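Local coordinates for peptidase M16 C-terminal domain-containing protein (Enterococcus faecalis, PDB 3D3Y) that is of unknown function but has the paired-domain architecture of M16 family peptidases and is predicted to bind a metal ion, at residues T33-E38 with E167-P172; V161-S166 with I233-P238; I265-S270 with D309-F314. One frame throughout, in Å; residues are numbered along the deposited sequence.

Contact 1: residues T33-E38 with E167-P172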
loop_
_atom_site.group_PDB
_atom_site.type_symbol
_atom_site.label_atom_id
_atom_site.label_comp_id
_atom_site.label_asym_id
_atom_site.label_seq_id
_atom_site.Cartn_x
_atom_site.Cartn_y
_atom_site.Cartn_z
ATOM N N THR A 33 8.528 4.753 -8.845
ATOM C CA THR A 33 9.989 4.793 -8.657
ATOM C C THR A 33 10.434 3.623 -7.779
ATOM O O THR A 33 9.614 3.022 -7.081
ATOM C CB THR A 33 10.452 6.141 -8.034
ATOM O OG1 THR A 33 11.857 6.317 -8.269
ATOM C CG2 THR A 33 10.170 6.178 -6.513
ATOM N N ARG A 34 11.719 3.295 -7.812
ATOM C CA ARG A 34 12.280 2.326 -6.849
ATOM C C ARG A 34 12.109 2.825 -5.401
ATOM O O ARG A 34 12.324 4.005 -5.113
ATOM C CB ARG A 34 13.768 2.060 -7.169
ATOM C CG ARG A 34 14.442 0.968 -6.324
ATOM C CD ARG A 34 15.978 0.864 -6.616
ATOM N NE ARG A 34 16.686 1.980 -5.975
ATOM C CZ ARG A 34 16.947 2.058 -4.665
ATOM N NH1 ARG A 34 16.590 1.078 -3.843
ATOM N NH2 ARG A 34 17.580 3.117 -4.168
ATOM N N LEU A 35 11.718 1.936 -4.493
ATOM C CA LEU A 35 11.631 2.310 -3.069
ATOM C C LEU A 35 13.027 2.723 -2.630
ATOM O O LEU A 35 13.983 2.009 -2.900
ATOM C CB LEU A 35 11.143 1.140 -2.240
ATOM C CG LEU A 35 10.884 1.426 -0.775
ATOM C CD1 LEU A 35 9.581 2.188 -0.643
ATOM C CD2 LEU A 35 10.848 0.115 -0.014
ATOM N N ASN A 36 13.150 3.867 -1.969
ATOM C CA ASN A 36 14.485 4.496 -1.782
ATOM C C ASN A 36 14.442 5.381 -0.542
ATOM O O ASN A 36 13.756 6.392 -0.512
ATOM C CB ASN A 36 14.834 5.318 -3.032
ATOM C CG ASN A 36 16.219 5.971 -2.973
ATOM O OD1 ASN A 36 16.875 5.993 -1.945
ATOM N ND2 ASN A 36 16.656 6.508 -4.105
ATOM N N HIS A 37 15.181 5.007 0.494
ATOM C CA HIS A 37 15.184 5.819 1.710
ATOM C C HIS A 37 15.483 7.301 1.428
ATOM O O HIS A 37 15.058 8.151 2.189
ATOM C CB HIS A 37 16.159 5.256 2.760
ATOM C CG HIS A 37 17.602 5.510 2.453
ATOM N ND1 HIS A 37 18.362 4.661 1.676
ATOM C CD2 HIS A 37 18.430 6.508 2.838
ATOM C CE1 HIS A 37 19.594 5.132 1.583
ATOM N NE2 HIS A 37 19.662 6.253 2.279
ATOM N N GLU A 38 16.229 7.599 0.366
ATOM C CA GLU A 38 16.564 9.004 0.052
ATOM C C GLU A 38 15.357 9.841 -0.414
ATOM O O GLU A 38 15.414 11.061 -0.352
ATOM C CB GLU A 38 17.739 9.106 -0.947
ATOM C CG GLU A 38 19.039 8.457 -0.401
ATOM C CD GLU A 38 20.206 8.399 -1.405
ATOM O OE1 GLU A 38 20.054 8.829 -2.591
ATOM O OE2 GLU A 38 21.296 7.898 -1.001
ATOM N N GLU A 167 18.448 -0.811 3.699
ATOM C CA GLU A 167 18.166 0.557 4.155
ATOM C C GLU A 167 16.839 1.129 3.604
ATOM O O GLU A 167 16.237 2.011 4.216
ATOM C CB GLU A 167 19.362 1.485 3.910
ATOM C CG GLU A 167 20.117 1.917 5.243
ATOM C CD GLU A 167 20.156 0.842 6.367
ATOM O OE1 GLU A 167 19.819 1.190 7.531
ATOM O OE2 GLU A 167 20.511 -0.343 6.106
ATOM N N ASP A 168 16.373 0.603 2.471
ATOM C CA ASP A 168 15.128 1.081 1.867
ATOM C C ASP A 168 13.890 0.436 2.461
ATOM O O ASP A 168 12.896 1.109 2.742
ATOM C CB ASP A 168 15.156 0.855 0.359
ATOM C CG ASP A 168 16.366 1.465 -0.300
ATOM O OD1 ASP A 168 16.703 2.615 0.002
ATOM O OD2 ASP A 168 16.998 0.785 -1.134
ATOM N N GLN A 169 13.928 -0.883 2.637
ATOM C CA GLN A 169 12.721 -1.617 3.034
ATOM C C GLN A 169 12.378 -1.459 4.509
ATOM O O GLN A 169 11.257 -1.744 4.909
ATOM C CB GLN A 169 12.844 -3.096 2.701
ATOM C CG GLN A 169 12.761 -3.390 1.221
ATOM C CD GLN A 169 11.338 -3.284 0.659
ATOM O OE1 GLN A 169 10.370 -3.166 1.394
ATOM N NE2 GLN A 169 11.229 -3.311 -0.640
ATOM N N LYS A 170 13.355 -1.025 5.313
ATOM C CA LYS A 170 13.107 -0.755 6.735
ATOM C C LYS A 170 12.308 0.536 6.998
ATOM O O LYS A 170 11.871 0.797 8.125
ATOM C CB LYS A 170 14.418 -0.809 7.533
ATOM C CG LYS A 170 15.471 0.161 7.101
ATOM C CD LYS A 170 16.589 0.284 8.141
ATOM C CE LYS A 170 17.542 -0.883 8.088
ATOM N NZ LYS A 170 18.628 -0.721 9.115
ATOM N N ILE A 171 12.052 1.297 5.937
ATOM C CA ILE A 171 11.305 2.554 6.000
ATOM C C ILE A 171 9.848 2.349 5.555
ATOM O O ILE A 171 9.610 1.794 4.457
ATOM C CB ILE A 171 11.968 3.604 5.053
ATOM C CG1 ILE A 171 13.487 3.649 5.247
ATOM C CG2 ILE A 171 11.323 5.011 5.181
ATOM C CD1 ILE A 171 13.977 4.146 6.625
ATOM N N PRO A 172 8.875 2.855 6.360
ATOM C CA PRO A 172 7.463 2.815 5.967
ATOM C C PRO A 172 7.172 3.699 4.761
ATOM O O PRO A 172 7.938 4.613 4.439
ATOM C CB PRO A 172 6.719 3.359 7.187
ATOM C CG PRO A 172 7.733 3.762 8.159
ATOM C CD PRO A 172 9.091 3.467 7.689
#
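D168 divides its carboxylate between R34 and H37, joining the loop after helix 150-162 to the end of strand 24-34 and the residues that follow it. That strand belongs to the six-stranded mixed sheet of the N-terminal half of this M16-like fold, and D168 opens a type I beta turn that runs to I171.

The charged component is a salt bridge, R34 NH1 to D168 OD2 at 2.8 Å. OD2 lies in the guanidinium plane, whereas NH1 stands well above the carboxylate plane, and the two flat groups are turned 56° apart.

Two further hydrogen bonds converge on the other oxygen. D168 OD1 accepts from H37 N at 2.9 Å and from H37 ND1 at 3.1 Å, the donors coming from opposite faces of the carboxylate plane. The backbone N-H arrives on the anti side, and ND1 comes nearly along the C-O axis with OD1 close to the imidazole plane. With chi1 at 75°, CG of H37 sits between its backbone N and carbonyl carbon, and chi2 (-88°) turns ND1 onto the oxygen that the N-H uses. N36 OD1 accepts from E38 N in an Asx turn. L35 O is buried without a hydrogen-bond partner; R34 NH1 is near it, but poorly angled.

Van der Waals contacts lie around these bonds. L35 CD2 packs on the amide of Q169, 3.5 Å from CD, the side chains crossing at about a right angle; G83 O, N84 and R312 hold that amide. L35 and I171 also touch I40 of helix 40-52, and H37 CB rests 4.0 Å from I171 CG1.

Contact 2: residues V161-S166 with I233-P238; sequences VYFNQS and IFYNQP
Q237 sets NE2 of its amide over one face of the Y162 ring, toward the rim and 3.2 Å from CE2; ring and amide planes are 25° apart. Here the linker between helix 211-219 and strand 244-251, which leads into the C-terminal half of the M16-like fold, meets the end of helix 150-162 and the type I beta turn F163-S166 that follows it.

The same NE2 donates to Y162 O at 3.1 Å along an almost straight line (170°). The acceptor lies in the amide plane, while the donor stands above the plane of the carbonyl. At the other branch, Q237 OE1 accepts from Y235 OH at 2.7 Å, in the carbonyl plane and on a lone pair. With both ends engaged, the amide is fixed in its rotation. The position of CG between the backbone N and carbonyl carbon (chi1 54°) starts the Q237 chain toward the turn, and the chain is extended beyond it.

Q165 covers Q237: the two amides are stacked at a moderate tilt, Q165 CG is 3.5 Å from Q237 OE1, and Q165 CD lies 3.7 Å from Q237 CB. The F163 and Y235 side chains run antiparallel past one another, their rings tilted obliquely; Y235 CE2 sits at the edge of the F163 ring, 3.4 Å from CD1. F163 also meets F314 edge-to-face, and R240 makes a cation-pi contact with Y162. S166 CB approaches Y235 OH to 3.5 Å, and on the outer side of the contact Q165 NE2 presses on P238 CD at 3.2 Å.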
loop_
_atom_site.group_PDB
_atom_site.type_symbol
_atom_site.label_atom_id
_atom_site.label_comp_id
_atom_site.label_asym_id
_atom_site.label_seq_id
_atom_site.Cartn_x
_atom_site.Cartn_y
_atom_site.Cartn_z
ATOM N N VAL A 161 13.457 -4.708 11.779
ATOM C CA VAL A 161 14.313 -5.831 12.147
ATOM C C VAL A 161 14.327 -6.817 10.993
ATOM O O VAL A 161 15.408 -7.178 10.500
ATOM C CB VAL A 161 13.859 -6.542 13.441
ATOM C CG1 VAL A 161 14.806 -7.716 13.773
ATOM C CG2 VAL A 161 13.859 -5.550 14.589
ATOM N N TYR A 162 13.140 -7.225 10.544
ATOM C CA TYR A 162 13.058 -8.207 9.438
ATOM C C TYR A 162 13.863 -7.745 8.212
ATOM O O TYR A 162 14.629 -8.523 7.631
ATOM C CB TYR A 162 11.587 -8.550 9.054
ATOM C CG TYR A 162 11.511 -9.572 7.918
ATOM C CD1 TYR A 162 11.593 -10.934 8.183
ATOM C CD2 TYR A 162 11.438 -9.164 6.576
ATOM C CE1 TYR A 162 11.551 -11.883 7.149
ATOM C CE2 TYR A 162 11.407 -10.115 5.524
ATOM C CZ TYR A 162 11.456 -11.462 5.827
ATOM O OH TYR A 162 11.430 -12.415 4.812
ATOM N N PHE A 163 13.686 -6.479 7.832
ATOM C CA PHE A 163 14.343 -5.889 6.645
ATOM C C PHE A 163 15.641 -5.142 6.943
ATOM O O PHE A 163 16.030 -4.215 6.229
ATOM C CB PHE A 163 13.372 -4.929 5.958
ATOM C CG PHE A 163 12.151 -5.606 5.386
ATOM C CD1 PHE A 163 12.261 -6.411 4.237
ATOM C CD2 PHE A 163 10.892 -5.415 5.973
ATOM C CE1 PHE A 163 11.141 -7.027 3.681
ATOM C CE2 PHE A 163 9.747 -6.036 5.435
ATOM C CZ PHE A 163 9.878 -6.848 4.280
ATOM N N ASN A 164 16.302 -5.545 8.002
ATOM C CA ASN A 164 17.434 -4.796 8.516
ATOM C C ASN A 164 18.575 -4.791 7.513
ATOM O O ASN A 164 19.411 -3.898 7.539
ATOM C CB ASN A 164 17.885 -5.403 9.835
ATOM C CG ASN A 164 18.705 -4.447 10.668
ATOM O OD1 ASN A 164 18.704 -3.231 10.427
ATOM N ND2 ASN A 164 19.408 -4.985 11.669
ATOM N N GLN A 165 18.599 -5.769 6.607
ATOM C CA GLN A 165 19.676 -5.796 5.610
ATOM C C GLN A 165 19.447 -4.749 4.491
ATOM O O GLN A 165 20.360 -4.464 3.704
ATOM C CB GLN A 165 19.935 -7.210 5.072
ATOM C CG GLN A 165 18.731 -7.929 4.480
ATOM C CD GLN A 165 19.072 -9.345 4.017
ATOM O OE1 GLN A 165 18.697 -10.353 4.660
ATOM N NE2 GLN A 165 19.808 -9.430 2.889
ATOM N N SER A 166 18.261 -4.134 4.472
ATOM C CA SER A 166 17.929 -3.173 3.434
ATOM C C SER A 166 17.599 -1.799 4.001
ATOM O O SER A 166 16.544 -1.620 4.654
ATOM C CB SER A 166 16.756 -3.679 2.584
ATOM O OG SER A 166 16.203 -2.604 1.834
ATOM N N ILE A 233 9.307 -5.162 -9.166
ATOM C CA ILE A 233 8.246 -4.994 -8.188
ATOM C C ILE A 233 8.524 -5.767 -6.880
ATOM O O ILE A 233 8.286 -5.243 -5.786
ATOM C CB ILE A 233 6.824 -5.286 -8.744
ATOM C CG1 ILE A 233 5.804 -5.047 -7.617
ATOM C CG2 ILE A 233 6.713 -6.690 -9.295
ATOM C CD1 ILE A 233 4.707 -4.072 -7.878
ATOM N N PHE A 234 9.018 -6.992 -6.990
ATOM C CA PHE A 234 9.110 -7.855 -5.828
ATOM C C PHE A 234 10.366 -7.518 -5.046
ATOM O O PHE A 234 11.379 -7.085 -5.629
ATOM C CB PHE A 234 9.116 -9.341 -6.220
ATOM C CG PHE A 234 7.828 -9.815 -6.845
ATOM C CD1 PHE A 234 6.591 -9.415 -6.345
ATOM C CD2 PHE A 234 7.856 -10.674 -7.935
ATOM C CE1 PHE A 234 5.378 -9.866 -6.930
ATOM C CE2 PHE A 234 6.645 -11.140 -8.527
ATOM C CZ PHE A 234 5.411 -10.728 -8.009
ATOM N N TYR A 235 10.301 -7.708 -3.731
ATOM C CA TYR A 235 11.520 -7.657 -2.919
ATOM C C TYR A 235 11.749 -9.040 -2.313
ATOM O O TYR A 235 10.815 -9.674 -1.819
ATOM C CB TYR A 235 11.438 -6.609 -1.805
ATOM C CG TYR A 235 12.582 -6.695 -0.798
ATOM C CD1 TYR A 235 13.775 -5.968 -0.986
ATOM C CD2 TYR A 235 12.481 -7.516 0.329
ATOM C CE1 TYR A 235 14.833 -6.045 -0.061
ATOM C CE2 TYR A 235 13.534 -7.601 1.262
ATOM C CZ TYR A 235 14.695 -6.869 1.062
ATOM O OH TYR A 235 15.697 -6.975 2.006
ATOM N N ASN A 236 13.010 -9.466 -2.347
ATOM C CA ASN A 236 13.450 -10.720 -1.759
ATOM C C ASN A 236 14.768 -10.510 -0.984
ATOM O O ASN A 236 15.545 -9.586 -1.272
ATOM C CB ASN A 236 13.627 -11.767 -2.884
ATOM C CG ASN A 236 14.117 -13.100 -2.369
ATOM O OD1 ASN A 236 13.403 -13.783 -1.615
ATOM N ND2 ASN A 236 15.353 -13.480 -2.754
ATOM N N GLN A 237 15.026 -11.368 -0.009
ATOM C CA GLN A 237 16.291 -11.312 0.734
ATOM C C GLN A 237 16.613 -12.713 1.201
ATOM O O GLN A 237 15.696 -13.543 1.316
ATOM C CB GLN A 237 16.159 -10.386 1.938
ATOM C CG GLN A 237 15.002 -10.730 2.859
ATOM C CD GLN A 237 14.986 -9.846 4.105
ATOM O OE1 GLN A 237 15.368 -8.673 4.056
ATOM N NE2 GLN A 237 14.546 -10.411 5.222
ATOM N N PRO A 238 17.900 -13.001 1.463
ATOM C CA PRO A 238 18.226 -14.334 1.961
ATOM C C PRO A 238 17.607 -14.637 3.323
ATOM O O PRO A 238 17.435 -13.722 4.162
ATOM C CB PRO A 238 19.755 -14.302 2.080
ATOM C CG PRO A 238 20.189 -13.165 1.244
ATOM C CD PRO A 238 19.105 -12.164 1.320
#

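Contact 3: residues I265-S270 with D309-F314. With EDO (1,2-ethanediol), chain H.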
loop_
_atom_site.group_PDB
_atom_site.type_symbol
_atom_site.label_atom_id
_atom_site.label_comp_id
_atom_site.label_asym_id
_atom_site.label_seq_id
_atom_site.Cartn_x
_atom_site.Cartn_y
_atom_site.Cartn_z
ATOM N N ILE A 265 6.875 -16.506 -0.853
ATOM C CA ILE A 265 5.738 -16.688 -1.757
ATOM C C ILE A 265 5.205 -15.336 -2.237
ATOM O O ILE A 265 4.906 -14.460 -1.428
ATOM C CB ILE A 265 4.594 -17.504 -1.106
ATOM C CG1 ILE A 265 5.059 -18.950 -0.794
ATOM C CG2 ILE A 265 3.355 -17.536 -2.017
ATOM C CD1 ILE A 265 4.152 -19.627 0.238
ATOM N N TYR A 266 5.045 -15.204 -3.555
ATOM C CA TYR A 266 4.730 -13.908 -4.174
ATOM C C TYR A 266 3.484 -13.974 -5.007
ATOM O O TYR A 266 3.027 -15.060 -5.385
ATOM C CB TYR A 266 5.909 -13.398 -5.023
ATOM C CG TYR A 266 7.108 -13.081 -4.145
ATOM C CD1 TYR A 266 7.358 -11.778 -3.726
ATOM C CD2 TYR A 266 7.960 -14.093 -3.704
ATOM C CE1 TYR A 266 8.431 -11.483 -2.891
ATOM C CE2 TYR A 266 9.050 -13.814 -2.865
ATOM C CZ TYR A 266 9.275 -12.516 -2.466
ATOM O OH TYR A 266 10.336 -12.224 -1.642
ATOM N N TYR A 267 2.931 -12.803 -5.285
ATOM C CA TYR A 267 1.779 -12.657 -6.143
ATOM C C TYR A 267 2.090 -13.402 -7.447
ATOM O O TYR A 267 3.165 -13.235 -8.000
ATOM C CB TYR A 267 1.598 -11.179 -6.433
ATOM C CG TYR A 267 0.360 -10.820 -7.179
ATOM C CD1 TYR A 267 -0.841 -10.582 -6.509
ATOM C CD2 TYR A 267 0.393 -10.693 -8.560
ATOM C CE1 TYR A 267 -1.993 -10.213 -7.223
ATOM C CE2 TYR A 267 -0.722 -10.330 -9.289
ATOM C CZ TYR A 267 -1.920 -10.095 -8.625
ATOM O OH TYR A 267 -2.994 -9.708 -9.391
ATOM N N GLY A 268 1.166 -14.231 -7.912
ATOM C CA GLY A 268 1.396 -15.016 -9.125
ATOM C C GLY A 268 2.206 -16.309 -8.990
ATOM O O GLY A 268 2.395 -17.030 -9.978
ATOM N N ASP A 269 2.677 -16.625 -7.787
ATOM C CA ASP A 269 3.445 -17.873 -7.542
ATOM C C ASP A 269 2.513 -19.074 -7.373
ATOM O O ASP A 269 1.355 -18.925 -7.020
ATOM C CB ASP A 269 4.280 -17.765 -6.264
ATOM C CG ASP A 269 5.626 -17.068 -6.472
ATOM O OD1 ASP A 269 5.953 -16.735 -7.624
ATOM O OD2 ASP A 269 6.344 -16.831 -5.458
ATOM N N SER A 270 3.062 -20.265 -7.577
ATOM C CA SER A 270 2.360 -21.526 -7.391
ATOM C C SER A 270 1.555 -21.651 -6.083
ATOM O O SER A 270 0.383 -22.041 -6.135
ATOM C CB SER A 270 3.363 -22.669 -7.523
ATOM O OG SER A 270 3.951 -22.616 -8.837
ATOM N N ASP A 309 2.319 -10.420 3.039
ATOM C CA ASP A 309 2.677 -9.471 2.024
ATOM C C ASP A 309 3.296 -10.310 0.913
ATOM O O ASP A 309 4.397 -10.868 1.064
ATOM C CB ASP A 309 3.680 -8.467 2.608
ATOM C CG ASP A 309 4.181 -7.439 1.594
ATOM O OD1 ASP A 309 4.244 -7.716 0.378
ATOM O OD2 ASP A 309 4.564 -6.332 2.048
ATOM N N THR A 310 2.571 -10.399 -0.195
ATOM C CA THR A 310 2.953 -11.245 -1.335
ATOM C C THR A 310 3.746 -10.455 -2.384
ATOM O O THR A 310 3.955 -10.931 -3.525
ATOM C CB THR A 310 1.693 -11.881 -1.989
ATOM O OG1 THR A 310 0.834 -10.836 -2.445
ATOM C CG2 THR A 310 0.913 -12.686 -0.952
ATOM N N PHE A 311 4.170 -9.244 -2.020
ATOM C CA PHE A 311 5.147 -8.498 -2.815
ATOM C C PHE A 311 6.556 -8.433 -2.167
ATOM O O PHE A 311 7.560 -8.213 -2.860
ATOM C CB PHE A 311 4.570 -7.115 -3.202
ATOM C CG PHE A 311 3.356 -7.220 -4.137
ATOM C CD1 PHE A 311 3.477 -6.929 -5.487
ATOM C CD2 PHE A 311 2.130 -7.683 -3.668
ATOM C CE1 PHE A 311 2.367 -7.060 -6.351
ATOM C CE2 PHE A 311 1.029 -7.845 -4.536
ATOM C CZ PHE A 311 1.150 -7.515 -5.855
ATOM N N ARG A 312 6.632 -8.674 -0.861
ATOM C CA ARG A 312 7.921 -8.688 -0.159
ATOM C C ARG A 312 8.227 -10.053 0.475
ATOM O O ARG A 312 9.228 -10.180 1.171
ATOM C CB ARG A 312 8.018 -7.552 0.897
ATOM C CG ARG A 312 7.940 -6.152 0.317
ATOM C CD ARG A 312 8.150 -5.066 1.365
ATOM N NE ARG A 312 7.107 -5.026 2.376
ATOM C CZ ARG A 312 7.213 -4.320 3.500
ATOM N NH1 ARG A 312 8.323 -3.620 3.740
ATOM N NH2 ARG A 312 6.225 -4.311 4.366
ATOM N N GLY A 313 7.363 -11.050 0.251
ATOM C CA GLY A 313 7.622 -12.464 0.638
ATOM C C GLY A 313 7.792 -12.765 2.129
ATOM O O GLY A 313 8.673 -13.535 2.527
ATOM N N PHE A 314 6.905 -12.211 2.934
ATOM C CA PHE A 314 6.962 -12.383 4.363
ATOM C C PHE A 314 5.569 -12.324 4.963
ATOM O O PHE A 314 4.591 -11.931 4.312
ATOM C CB PHE A 314 7.965 -11.411 5.009
ATOM C CG PHE A 314 7.406 -10.050 5.345
ATOM C CD1 PHE A 314 7.310 -9.656 6.668
ATOM C CD2 PHE A 314 7.026 -9.140 4.349
ATOM C CE1 PHE A 314 6.809 -8.392 7.014
ATOM C CE2 PHE A 314 6.516 -7.871 4.687
ATOM C CZ PHE A 314 6.402 -7.502 6.015
HETATM C C1 EDO H . 7.159 -20.954 -7.373
HETATM O O1 EDO H . 6.770 -22.065 -6.568
HETATM C C2 EDO H . 5.948 -20.617 -8.205
HETATM O O2 EDO H . 6.202 -19.478 -9.006
HETATM O O HOH W 1 4.268 -13.768 1.172
#
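The loop of the hairpin between strands 303-309 and 314-321 receives the type II beta turn Y266-D269 through T310 O. This carbonyl accepts from Y267 N at 2.8 Å, in its plane and on a lone pair, and also meets Y266 CA in a CA-H...O contact of 3.1 Å. The turn is braced by D269 OD2, which accepts from Y266 N; a 1,2-ethanediol, probably from the crystallisation liquor, bonds weakly to D269 OD1.

The Y266 ring lies against the loop backbone. F311 O sits at its edge, 3.4 Å from CE1, and G313, which has no side chain, lets its CA come within 3.5 Å of CZ. Through its OH the ring also reaches Y235 of segment 233-238.

A G1 beta bulge closes the hairpin, with G313 N and F314 N both bonded weakly to D309 O; the positive phi of G313 suits a glycine. D309 OD1 accepts from F311 N, an Asx turn, and from R312 N, an Asx motif, while OD2 takes R312 NE in a salt bridge of 2.9 Å. The far end of R312 is held by Q159 and Q169.

Y267 and F311 run alongside one another in the same direction, with ring planes 31° apart. Y267 CB stands over the F311 face in a CH-pi contact, 4.1 Å from the centroid. One water bridges I265 O and D309 O, donating to both.

In the fold
The three contacts form a connected series where the two halves of the chain meet. Contacts 1 and 2 have centres 11 Å apart and share the 161-172 region, where K170 NZ probably bonds N164 OD1 at 2.8 Å. Between contacts 2 and 3, 13 Å apart by centres, Y235 uses both backbone polar atoms in probable hydrogen bonds: its N lies 2.9 Å from F311 O and its O 2.6 Å from Y266 OH. The centres of contacts 1 and 3 are 19 Å apart, yet Q169 OE1 and R312 NH1 meet at 3.1 Å. At contact 3, the D309 side chain lies about 4 Å, between nearest atoms, from a bound acetate, probably from the crystallisation liquor.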